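Local coordinates for protein 2-C-methyl-D-erythritol 4-phosphate cytidylyltransferase (Anaerococcus prevotii, PDB 4KT7) that probably catalyses the transfer of a cytidylyl group from CTP to 2-C-methyl-D-erythritol 4-phosphate, releasing diphosphate, a step in isoprenoid biosynthesis by the DXP pathway, at residues A[44-47]-A[48-51]; A[116-119]-A[120-124]; A[195-199]-A[200-204]. One frame throughout, in Å; residues are numbered along the deposited sequence.

Contact 1. Residues A[44-47]-A[48-51]; sequences LDTV and SRVK
With chi1 of Ser-48 at 67°, OG sits between its own backbone N and carbonyl carbon and turns back onto the preceding helical turn, 3.0 Å from Leu-44 O and 3.2 Å from Asp-45 O. Arg-49 also folds back: its CG stands anti to the carbonyl carbon and the chain bends at chi3 (-38°), so that one guanidinium face lies over Thr-46 CA, with NH2 3.8 Å from that atom. Its NE forms a salt bridge with Glu-118 on helix 118-127, which ties down the far end. The backbone records how helix 39-48 ends. Ser-48 N still bonds to Leu-44 O at 2.9 Å, four residues back, whereas Arg-49 N reaches Thr-46 O at 3.1 Å and Val-50 N reaches Val-47 O at 3.0 Å, each three back and with the donor well above the carbonyl plane. The spacing thus shortens from four residues to three as the chain leaves the helix. The loop leads to strand 55-60, which pairs in parallel with strand 10-16, so helix 39-48 lies in the beta-alpha-beta crossover between them. A water donates to both Val-47 O and Val-50 O, bridging the last turn. The Asp-45 carboxylate is held outside this turn by Arg-37, Lys-74 and Tyr-75, and the side chain of Val-50 packs on Glu-118 and Leu-122.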
loop_
_atom_site.group_PDB
_atom_site.type_symbol
_atom_site.label_atom_id
_atom_site.label_comp_id
_atom_site.label_asym_id
_atom_site.label_seq_id
_atom_site.Cartn_x
_atom_site.Cartn_y
_atom_site.Cartn_z
ATOM N N LEU A 44 -18.134 -8.535 -12.731
ATOM C CA LEU A 44 -19.166 -8.311 -13.738
ATOM C C LEU A 44 -20.557 -8.357 -13.106
ATOM O O LEU A 44 -21.457 -7.602 -13.497
ATOM C CB LEU A 44 -19.015 -9.352 -14.843
ATOM C CG LEU A 44 -19.621 -9.030 -16.197
ATOM C CD1 LEU A 44 -19.249 -7.620 -16.616
ATOM C CD2 LEU A 44 -19.126 -10.035 -17.223
ATOM N N ASP A 45 -20.722 -9.226 -12.111
ATOM C CA ASP A 45 -21.951 -9.261 -11.333
ATOM C C ASP A 45 -22.247 -7.888 -10.756
ATOM O O ASP A 45 -23.363 -7.381 -10.887
ATOM C CB ASP A 45 -21.852 -10.267 -10.186
ATOM C CG ASP A 45 -22.297 -11.659 -10.586
ATOM O OD1 ASP A 45 -22.759 -11.837 -11.734
ATOM O OD2 ASP A 45 -22.195 -12.572 -9.741
ATOM N N THR A 46 -21.254 -7.288 -10.107
ATOM C CA THR A 46 -21.458 -5.971 -9.514
ATOM C C THR A 46 -21.751 -4.894 -10.562
ATOM O O THR A 46 -22.711 -4.137 -10.407
ATOM C CB THR A 46 -20.288 -5.535 -8.605
ATOM O OG1 THR A 46 -20.195 -6.428 -7.482
ATOM C CG2 THR A 46 -20.514 -4.107 -8.095
ATOM N N VAL A 47 -20.942 -4.816 -11.618
ATOM C CA VAL A 47 -21.112 -3.759 -12.619
ATOM C C VAL A 47 -22.448 -3.869 -13.351
ATOM O O VAL A 47 -23.078 -2.861 -13.662
ATOM C CB VAL A 47 -19.974 -3.739 -13.660
ATOM C CG1 VAL A 47 -20.198 -2.618 -14.654
ATOM C CG2 VAL A 47 -18.637 -3.543 -12.986
ATOM N N SER A 48 -22.901 -5.089 -13.615
ATOM C CA SER A 48 -24.142 -5.246 -14.366
ATOM C C SER A 48 -25.363 -4.836 -13.541
ATOM O O SER A 48 -26.443 -4.629 -14.096
ATOM C CB SER A 48 -24.286 -6.667 -14.921
ATOM O OG SER A 48 -24.441 -7.594 -13.869
ATOM N N ARG A 49 -25.191 -4.703 -12.221
ATOM C CA ARG A 49 -26.259 -4.204 -11.335
ATOM C C ARG A 49 -26.376 -2.672 -11.329
ATOM O O ARG A 49 -27.328 -2.130 -10.773
ATOM C CB ARG A 49 -26.072 -4.689 -9.882
ATOM C CG ARG A 49 -26.157 -6.202 -9.672
ATOM C CD ARG A 49 -26.462 -6.550 -8.205
ATOM N NE ARG A 49 -25.765 -5.662 -7.273
ATOM C CZ ARG A 49 -24.605 -5.944 -6.684
ATOM N NH1 ARG A 49 -24.052 -5.064 -5.856
ATOM N NH2 ARG A 49 -24.000 -7.103 -6.915
ATOM N N VAL A 50 -25.410 -1.980 -11.930
ATOM C CA VAL A 50 -25.447 -0.513 -11.999
ATOM C C VAL A 50 -26.187 -0.033 -13.246
ATOM O O VAL A 50 -25.623 0.002 -14.342
ATOM C CB VAL A 50 -24.034 0.093 -11.981
ATOM C CG1 VAL A 50 -24.101 1.612 -12.059
ATOM C CG2 VAL A 50 -23.305 -0.335 -10.720
ATOM N N LYS A 51 -27.451 0.342 -13.063
ATOM C CA LYS A 51 -28.342 0.650 -14.173
ATOM C C LYS A 51 -28.040 1.996 -14.818
ATOM O O LYS A 51 -28.491 2.268 -15.930
ATOM C CB LYS A 51 -29.803 0.599 -13.712
ATOM C CG LYS A 51 -30.195 -0.687 -12.982
ATOM C CD LYS A 51 -30.368 -1.862 -13.932
ATOM C CE LYS A 51 -29.157 -2.779 -13.907
ATOM N NZ LYS A 51 -29.416 -4.070 -14.613
HETATM O O HOH W 1 -24.723 -1.983 -15.683
#

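Contact 2. Residues A[116-119]-A[120-124]; sequences ASEE and LFLKT
Ala-116 CB approaches the Phe-121 ring obliquely, 3.7 Å from CE2, and lies 4.0 Å from Leu-120 CD2, so one methyl fits against two side chains of the first helical turn. Phe-121 CG stands anti to its carbonyl carbon (chi1 -71°), which swings the ring back past the start of the helix and brings CD2 to 3.1 Å from Ser-117 O. This is the tightly packed side: the same ring makes an edge-to-face contact with His-109 and packs on Leu-107 and Pro-168, against the sheet. A serine in place of Phe-121 would probably leave a gap beside Ala-116 and His-109 and deprive the ring of His-109 of its aromatic partner. Deeper in the helix, Leu-120 O accepts from Thr-124 N on one face of its plane and from Thr-124 OG1, at 2.7 Å, on the other, so the buried hydroxyl is satisfied within the helix. The solvent side is looser. Glu-119 CG and Lys-123 CD pass obliquely at 3.9 Å, yet OE1 of Glu-119 stays 4.6 Å from NZ of Lys-123. A water accepts from NZ and lies 3.1 Å from OE1 of Glu-119, spanning the interval, while NZ also bonds to His-210 O. At the start of the helix, Ser-117 OG accepts from Leu-120 N with an N-H...O angle of 143°, and is also hydrogen-bonded to Glu-212. A side-chain acceptor taking the backbone N-H three residues on is the signature of a serine N-cap, here opening helix 118-127.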
loop_
_atom_site.group_PDB
_atom_site.type_symbol
_atom_site.label_atom_id
_atom_site.label_comp_id
_atom_site.label_asym_id
_atom_site.label_seq_id
_atom_site.Cartn_x
_atom_site.Cartn_y
_atom_site.Cartn_z
ATOM N N ALA A 116 -15.014 -3.957 -5.404
ATOM C CA ALA A 116 -15.563 -2.592 -5.467
ATOM C C ALA A 116 -17.085 -2.667 -5.337
ATOM O O ALA A 116 -17.734 -3.419 -6.052
ATOM C CB ALA A 116 -15.150 -1.884 -6.773
ATOM N N SER A 117 -17.651 -1.933 -4.383
ATOM C CA SER A 117 -19.085 -2.027 -4.138
ATOM C C SER A 117 -19.797 -1.279 -5.237
ATOM O O SER A 117 -19.196 -0.462 -5.932
ATOM C CB SER A 117 -19.451 -1.380 -2.801
ATOM O OG SER A 117 -19.153 0.017 -2.860
ATOM N N GLU A 118 -21.081 -1.563 -5.392
ATOM C CA GLU A 118 -21.927 -0.818 -6.317
ATOM C C GLU A 118 -21.942 0.680 -5.976
ATOM O O GLU A 118 -21.926 1.534 -6.866
ATOM C CB GLU A 118 -23.332 -1.407 -6.257
ATOM C CG GLU A 118 -24.309 -0.871 -7.269
ATOM C CD GLU A 118 -25.683 -1.484 -7.083
ATOM O OE1 GLU A 118 -25.742 -2.702 -6.776
ATOM O OE2 GLU A 118 -26.694 -0.756 -7.227
ATOM N N GLU A 119 -21.942 0.997 -4.683
ATOM C CA GLU A 119 -21.913 2.386 -4.226
ATOM C C GLU A 119 -20.676 3.145 -4.697
ATOM O O GLU A 119 -20.737 4.347 -4.968
ATOM C CB GLU A 119 -21.994 2.437 -2.702
ATOM C CG GLU A 119 -22.200 3.821 -2.142
ATOM C CD GLU A 119 -21.691 3.958 -0.715
ATOM O OE1 GLU A 119 -20.692 3.288 -0.359
ATOM O OE2 GLU A 119 -22.289 4.748 0.051
ATOM N N LEU A 120 -19.543 2.457 -4.803
ATOM C CA LEU A 120 -18.328 3.106 -5.258
ATOM C C LEU A 120 -18.440 3.491 -6.726
ATOM O O LEU A 120 -17.960 4.557 -7.143
ATOM C CB LEU A 120 -17.123 2.189 -5.048
ATOM C CG LEU A 120 -15.767 2.766 -5.421
ATOM C CD1 LEU A 120 -15.500 4.015 -4.600
ATOM C CD2 LEU A 120 -14.647 1.731 -5.222
ATOM N N PHE A 121 -19.052 2.616 -7.523
ATOM C CA PHE A 121 -19.299 2.948 -8.928
ATOM C C PHE A 121 -20.258 4.120 -9.085
ATOM O O PHE A 121 -20.044 4.987 -9.930
ATOM C CB PHE A 121 -19.851 1.736 -9.680
ATOM C CG PHE A 121 -18.831 0.645 -9.888
ATOM C CD1 PHE A 121 -17.917 0.724 -10.927
ATOM C CD2 PHE A 121 -18.790 -0.458 -9.042
ATOM C CE1 PHE A 121 -16.970 -0.293 -11.128
ATOM C CE2 PHE A 121 -17.854 -1.464 -9.234
ATOM C CZ PHE A 121 -16.944 -1.376 -10.279
ATOM N N LEU A 122 -21.322 4.136 -8.285
ATOM C CA LEU A 122 -22.275 5.249 -8.308
ATOM C C LEU A 122 -21.612 6.558 -7.883
ATOM O O LEU A 122 -21.856 7.610 -8.482
ATOM C CB LEU A 122 -23.459 4.950 -7.390
ATOM C CG LEU A 122 -24.374 3.796 -7.824
ATOM C CD1 LEU A 122 -25.495 3.547 -6.810
ATOM C CD2 LEU A 122 -24.962 4.085 -9.198
ATOM N N LYS A 123 -20.762 6.502 -6.858
ATOM C CA LYS A 123 -20.063 7.703 -6.399
ATOM C C LYS A 123 -19.134 8.236 -7.468
ATOM O O LYS A 123 -18.996 9.456 -7.637
ATOM C CB LYS A 123 -19.266 7.410 -5.128
ATOM C CG LYS A 123 -20.138 7.319 -3.872
ATOM C CD LYS A 123 -19.440 6.482 -2.790
ATOM C CE LYS A 123 -18.108 7.099 -2.382
ATOM N NZ LYS A 123 -17.280 6.214 -1.488
ATOM N N THR A 124 -18.477 7.325 -8.177
ATOM C CA THR A 124 -17.575 7.723 -9.253
ATOM C C THR A 124 -18.380 8.363 -10.382
ATOM O O THR A 124 -18.000 9.407 -10.910
ATOM C CB THR A 124 -16.806 6.505 -9.781
ATOM O OG1 THR A 124 -16.159 5.868 -8.683
ATOM C CG2 THR A 124 -15.760 6.918 -10.798
HETATM O O HOH W 2 -17.645 3.457 -1.058
#

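Contact 3. Residues A[195-199]-A[200-204]; sequences QLFEF and FDRDE
A Schellman motif ends helix 196-199, and its evidence is a pair of backbone bonds: Arg-202 N to Phe-197 O at 3.0 Å, and Asp-201 N to Glu-198 O at 3.3 Å. The first runs nearly along the carbonyl axis; in the second the donor stands well above the carbonyl plane. Asp-201 makes the reversal possible with a positive phi of 61°. Just before it, Phe-200 lies side by side with Leu-196, its CE2 3.9 Å from Leu-196 CD2, while Phe-199 CB lies over one face of the Phe-200 ring, offset toward its rim. Beyond the turn, Arg-202 bends at chi2 and chi3 and grips Glu-204 side-on in the guanidinium plane: in a two-pronged salt bridge, NE hydrogen-bonds to OE1 at 2.6 Å and NH2 to OE2 at 2.5 Å, both using syn lone pairs, which should fix the rotation of both groups. Leu-175 of helix 173-184 touches both Phe-197 and Arg-202, and Glu-198 OE2 is hydrogen-bonded to Thr-156 OG1 of the second subunit. Arg-202 CB meets Phe-197 CD2 at 3.8 Å, and this contact of side chains on the two residues joined by the outer backbone bond is characteristic of a Schellman ending.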
loop_
_atom_site.group_PDB
_atom_site.type_symbol
_atom_site.label_atom_id
_atom_site.label_comp_id
_atom_site.label_asym_id
_atom_site.label_seq_id
_atom_site.Cartn_x
_atom_site.Cartn_y
_atom_site.Cartn_z
ATOM N N GLN A 195 -3.131 10.299 -15.264
ATOM C CA GLN A 195 -1.863 11.036 -15.359
ATOM C C GLN A 195 -1.738 11.686 -16.739
ATOM O O GLN A 195 -0.938 12.615 -16.937
ATOM C CB GLN A 195 -0.647 10.143 -15.066
ATOM C CG GLN A 195 0.659 10.947 -14.895
ATOM C CD GLN A 195 1.856 10.075 -14.587
ATOM O OE1 GLN A 195 1.894 8.901 -14.959
ATOM N NE2 GLN A 195 2.844 10.647 -13.896
ATOM N N LEU A 196 -2.551 11.227 -17.691
ATOM C CA LEU A 196 -2.568 11.861 -19.008
ATOM C C LEU A 196 -2.847 13.359 -18.859
ATOM O O LEU A 196 -2.347 14.183 -19.626
ATOM C CB LEU A 196 -3.609 11.198 -19.914
ATOM C CG LEU A 196 -3.250 9.778 -20.384
ATOM C CD1 LEU A 196 -4.375 9.195 -21.248
ATOM C CD2 LEU A 196 -1.952 9.782 -21.168
ATOM N N PHE A 197 -3.610 13.715 -17.834
ATOM C CA PHE A 197 -3.978 15.103 -17.634
ATOM C C PHE A 197 -2.792 15.968 -17.276
ATOM O O PHE A 197 -2.765 17.155 -17.603
ATOM C CB PHE A 197 -5.111 15.213 -16.615
ATOM C CG PHE A 197 -6.436 14.810 -17.179
ATOM C CD1 PHE A 197 -6.708 13.476 -17.457
ATOM C CD2 PHE A 197 -7.401 15.759 -17.464
ATOM C CE1 PHE A 197 -7.926 13.107 -18.010
ATOM C CE2 PHE A 197 -8.620 15.386 -18.006
ATOM C CZ PHE A 197 -8.870 14.057 -18.287
ATOM N N GLU A 198 -1.797 15.367 -16.627
ATOM C CA GLU A 198 -0.590 16.097 -16.277
ATOM C C GLU A 198 0.330 16.189 -17.471
ATOM O O GLU A 198 0.905 17.242 -17.741
ATOM C CB GLU A 198 0.127 15.425 -15.101
ATOM C CG GLU A 198 -0.648 15.499 -13.799
ATOM C CD GLU A 198 -0.142 14.504 -12.759
ATOM O OE1 GLU A 198 1.039 14.615 -12.323
ATOM O OE2 GLU A 198 -0.933 13.608 -12.377
ATOM N N PHE A 199 0.468 15.098 -18.211
ATOM C CA PHE A 199 1.381 15.113 -19.360
ATOM C C PHE A 199 0.956 16.103 -20.440
ATOM O O PHE A 199 1.788 16.669 -21.145
ATOM C CB PHE A 199 1.519 13.721 -19.974
ATOM C CG PHE A 199 2.435 12.820 -19.204
ATOM C CD1 PHE A 199 3.763 13.178 -19.001
ATOM C CD2 PHE A 199 1.980 11.616 -18.692
ATOM C CE1 PHE A 199 4.623 12.351 -18.282
ATOM C CE2 PHE A 199 2.834 10.782 -17.978
ATOM C CZ PHE A 199 4.156 11.153 -17.769
ATOM N N PHE A 200 -0.341 16.324 -20.573
ATOM C CA PHE A 200 -0.782 17.200 -21.656
ATOM C C PHE A 200 -1.296 18.534 -21.160
ATOM O O PHE A 200 -2.059 19.197 -21.841
ATOM C CB PHE A 200 -1.772 16.476 -22.564
ATOM C CG PHE A 200 -1.182 15.255 -23.189
ATOM C CD1 PHE A 200 -0.156 15.367 -24.117
ATOM C CD2 PHE A 200 -1.591 13.991 -22.800
ATOM C CE1 PHE A 200 0.426 14.227 -24.681
ATOM C CE2 PHE A 200 -1.012 12.851 -23.361
ATOM C CZ PHE A 200 -0.005 12.971 -24.296
ATOM N N ASP A 201 -0.855 18.911 -19.961
ATOM C CA ASP A 201 -1.015 20.273 -19.479
ATOM C C ASP A 201 -2.471 20.696 -19.367
ATOM O O ASP A 201 -2.815 21.840 -19.655
ATOM C CB ASP A 201 -0.235 21.219 -20.388
ATOM C CG ASP A 201 1.266 21.092 -20.184
ATOM O OD1 ASP A 201 1.660 20.635 -19.089
ATOM O OD2 ASP A 201 2.042 21.438 -21.100
ATOM N N ARG A 202 -3.329 19.767 -18.979
ATOM C CA ARG A 202 -4.744 20.076 -18.838
ATOM C C ARG A 202 -5.015 20.852 -17.559
ATOM O O ARG A 202 -4.449 20.546 -16.501
ATOM C CB ARG A 202 -5.573 18.793 -18.851
ATOM C CG ARG A 202 -5.358 17.975 -20.089
ATOM C CD ARG A 202 -5.570 18.822 -21.326
ATOM N NE ARG A 202 -6.959 19.233 -21.471
ATOM C CZ ARG A 202 -7.559 19.409 -22.644
ATOM N NH1 ARG A 202 -6.884 19.193 -23.766
ATOM N NH2 ARG A 202 -8.832 19.784 -22.696
ATOM N N ASP A 203 -5.881 21.857 -17.641
ATOM C CA ASP A 203 -6.294 22.543 -16.427
ATOM C C ASP A 203 -7.596 21.985 -15.878
ATOM O O ASP A 203 -8.062 22.427 -14.824
ATOM C CB ASP A 203 -6.363 24.067 -16.612
ATOM C CG ASP A 203 -7.505 24.502 -17.506
ATOM O OD1 ASP A 203 -8.091 23.647 -18.212
ATOM O OD2 ASP A 203 -7.807 25.722 -17.503
ATOM N N GLU A 204 -8.173 21.004 -16.581
ATOM C CA GLU A 204 -9.303 20.270 -16.044
ATOM C C GLU A 204 -8.780 19.414 -14.897
ATOM O O GLU A 204 -7.895 18.571 -15.078
ATOM C CB GLU A 204 -9.951 19.371 -17.107
ATOM C CG GLU A 204 -10.557 20.128 -18.285
ATOM C CD GLU A 204 -9.656 20.113 -19.511
ATOM O OE1 GLU A 204 -8.436 19.848 -19.364
ATOM O OE2 GLU A 204 -10.167 20.353 -20.631
HETATM O O HOH W 3 -1.961 19.378 -16.005
#

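The contacts follow one another along the chain, at the end of helix 39-48, the start of helix 118-127 and the end of helix 196-199. Contacts 1 and 2 have centres about 10 Å apart and touch: besides the Arg-49 to Glu-118 salt bridge, Thr-46 CG2 packs 3.5 Å from Ala-116 O. The two helices, distant in sequence, are thereby joined beside the mixed sheet. Contact 3 stands apart, its centre about 30 Å from that of contact 1, across the chain's centre, and about 25 Å from that of contact 2. Its helix precedes strand 206-210 of the same sheet, and Gln-195 and Glu-198 touch the second subunit, so this end of the fold lies at the interface with that subunit.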